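Local coordinates for protein siderophore enterobactin esterase (Emericella nidulans, PDB 6GUO) that hydrolyses the ester bonds of the bacterial xenosiderophore enterobactin, releasing its iron inside the fungal cell, while leaving triacetylfusarinine C intact, at residues A[220-225]-A[259-264]. Numbering follows the deposited sequence.
Sequences LRLSFG and EELYSE
Leu222 reaches from strand 220-225 to the backbone of helix 259-264, and its two methyls take different targets. CD1 ends 3.9 Å from Tyr262 N and 4.0 Å from Tyr262 CB, at the root of the tyrosine rather than on its ring. Tyr262 sends that ring along to Leu274 and Val276 of the neighbouring strand 273-279, its chi1 of 170° swinging CG away from the backbone N. The other methyl, Leu222 CD2, faces Leu261 CD2 at a looser 4.3 Å, and Leu261 leans on to Ile192.

Two residues further along the strand, Phe224 meets Glu259. The ring presents its edge: Glu259 OE1 lies close to the ring plane, 3.7 Å from Phe224 CZ, with CE2 next to it. The carboxylate stands almost perpendicular to the ring, the two planes 88° apart. A bend at chi2 (-72°) brings the acid back to the strand, and its CG lies near the same ring carbons, CZ and CE2, but displaced from the ring plane. Met254, Asn255 and Cys258 of the same helix add to the packing on Phe224.

Segment 259-264 runs nearly antiparallel to strand segment 220-225, their axes 9.4 Å apart at closest approach, in the alpha/beta-hydrolase manner of helices covering the central sheet. The leucine end is apolar contact, probably hydrophobic and dispersive, whereas the electropositive ring edge of Phe224 probably gives the carboxylate of Glu259 a mildly favourable electrostatic neighbour.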
# COMPACT_ATOMS: atom_id res chain seq x y z
N LEU A 220 14.90 3.85 -14.81
CA LEU A 220 14.91 2.75 -13.83
C LEU A 220 14.87 3.28 -12.40
O LEU A 220 15.62 4.19 -12.05
CB LEU A 220 16.15 1.87 -14.00
CG LEU A 220 16.40 0.76 -12.97
CD1 LEU A 220 15.29 -0.28 -12.98
CD2 LEU A 220 17.75 0.10 -13.20
N ARG A 221 14.01 2.68 -11.57
CA ARG A 221 14.05 2.88 -10.13
C ARG A 221 14.33 1.53 -9.47
O ARG A 221 13.55 0.59 -9.63
CB ARG A 221 12.74 3.45 -9.58
CG ARG A 221 12.85 3.88 -8.12
CD ARG A 221 11.59 4.55 -7.63
NE ARG A 221 11.78 5.27 -6.36
CZ ARG A 221 11.36 4.88 -5.15
NH1 ARG A 221 11.61 5.65 -4.09
NH2 ARG A 221 10.67 3.75 -4.98
N LEU A 222 15.45 1.46 -8.76
CA LEU A 222 15.81 0.30 -7.94
C LEU A 222 15.42 0.58 -6.50
O LEU A 222 15.48 1.72 -6.06
CB LEU A 222 17.31 0.04 -8.00
CG LEU A 222 17.80 -0.55 -9.32
CD1 LEU A 222 19.28 -0.28 -9.51
CD2 LEU A 222 17.50 -2.04 -9.38
N SER A 223 15.04 -0.47 -5.77
CA SER A 223 14.78 -0.32 -4.35
C SER A 223 15.02 -1.60 -3.58
O SER A 223 15.05 -2.69 -4.16
CB SER A 223 13.36 0.20 -4.11
OG SER A 223 12.39 -0.78 -4.43
N PHE A 224 15.21 -1.46 -2.27
CA PHE A 224 15.35 -2.59 -1.38
C PHE A 224 15.08 -2.14 0.05
O PHE A 224 15.15 -0.95 0.35
CB PHE A 224 16.74 -3.24 -1.50
CG PHE A 224 17.88 -2.31 -1.17
CD1 PHE A 224 18.41 -2.25 0.12
CD2 PHE A 224 18.44 -1.50 -2.16
CE1 PHE A 224 19.46 -1.40 0.42
CE2 PHE A 224 19.50 -0.65 -1.86
CZ PHE A 224 20.01 -0.60 -0.58
N GLY A 225 14.76 -3.09 0.92
CA GLY A 225 14.63 -2.81 2.35
C GLY A 225 15.98 -2.99 3.03
O GLY A 225 16.71 -3.92 2.70
N GLU A 259 22.91 -1.62 -4.86
CA GLU A 259 23.75 -0.41 -4.85
C GLU A 259 24.85 -0.48 -5.91
O GLU A 259 25.13 0.52 -6.58
CB GLU A 259 24.38 -0.18 -3.46
CG GLU A 259 23.40 0.33 -2.40
CD GLU A 259 22.98 1.78 -2.58
OE1 GLU A 259 22.00 2.19 -1.92
OE2 GLU A 259 23.59 2.53 -3.38
N GLU A 260 25.45 -1.65 -6.07
CA GLU A 260 26.49 -1.85 -7.09
C GLU A 260 25.94 -1.78 -8.51
O GLU A 260 26.58 -1.20 -9.39
CB GLU A 260 27.26 -3.15 -6.86
CG GLU A 260 28.29 -3.03 -5.74
CD GLU A 260 28.68 -4.35 -5.13
OE1 GLU A 260 28.58 -5.40 -5.81
OE2 GLU A 260 29.10 -4.35 -3.95
N LEU A 261 24.77 -2.37 -8.73
CA LEU A 261 24.10 -2.27 -10.04
C LEU A 261 23.75 -0.83 -10.36
O LEU A 261 23.97 -0.36 -11.48
CB LEU A 261 22.84 -3.14 -10.10
CG LEU A 261 22.07 -3.12 -11.43
CD1 LEU A 261 22.95 -3.57 -12.59
CD2 LEU A 261 20.83 -3.99 -11.34
N TYR A 262 23.19 -0.12 -9.37
CA TYR A 262 22.94 1.31 -9.49
C TYR A 262 24.21 2.06 -9.92
O TYR A 262 24.18 2.84 -10.88
CB TYR A 262 22.41 1.89 -8.17
CG TYR A 262 22.37 3.40 -8.14
CD1 TYR A 262 21.32 4.10 -8.71
CD2 TYR A 262 23.40 4.14 -7.54
CE1 TYR A 262 21.28 5.49 -8.69
CE2 TYR A 262 23.38 5.52 -7.52
CZ TYR A 262 22.31 6.19 -8.10
OH TYR A 262 22.27 7.56 -8.08
N SER A 263 25.31 1.82 -9.21
CA SER A 263 26.58 2.49 -9.48
C SER A 263 27.10 2.22 -10.90
O SER A 263 27.54 3.15 -11.58
CB SER A 263 27.64 2.09 -8.45
OG SER A 263 27.28 2.58 -7.16
N GLU A 264 27.04 0.96 -11.33
CA GLU A 264 27.45 0.57 -12.69
C GLU A 264 26.61 1.27 -13.75
O GLU A 264 27.16 1.83 -14.71
CB GLU A 264 27.32 -0.95 -12.91
CG GLU A 264 28.54 -1.76 -12.48
CD GLU A 264 28.56 -3.15 -13.10
OE1 GLU A 264 28.70 -3.25 -14.34
OE2 GLU A 264 28.42 -4.14 -12.36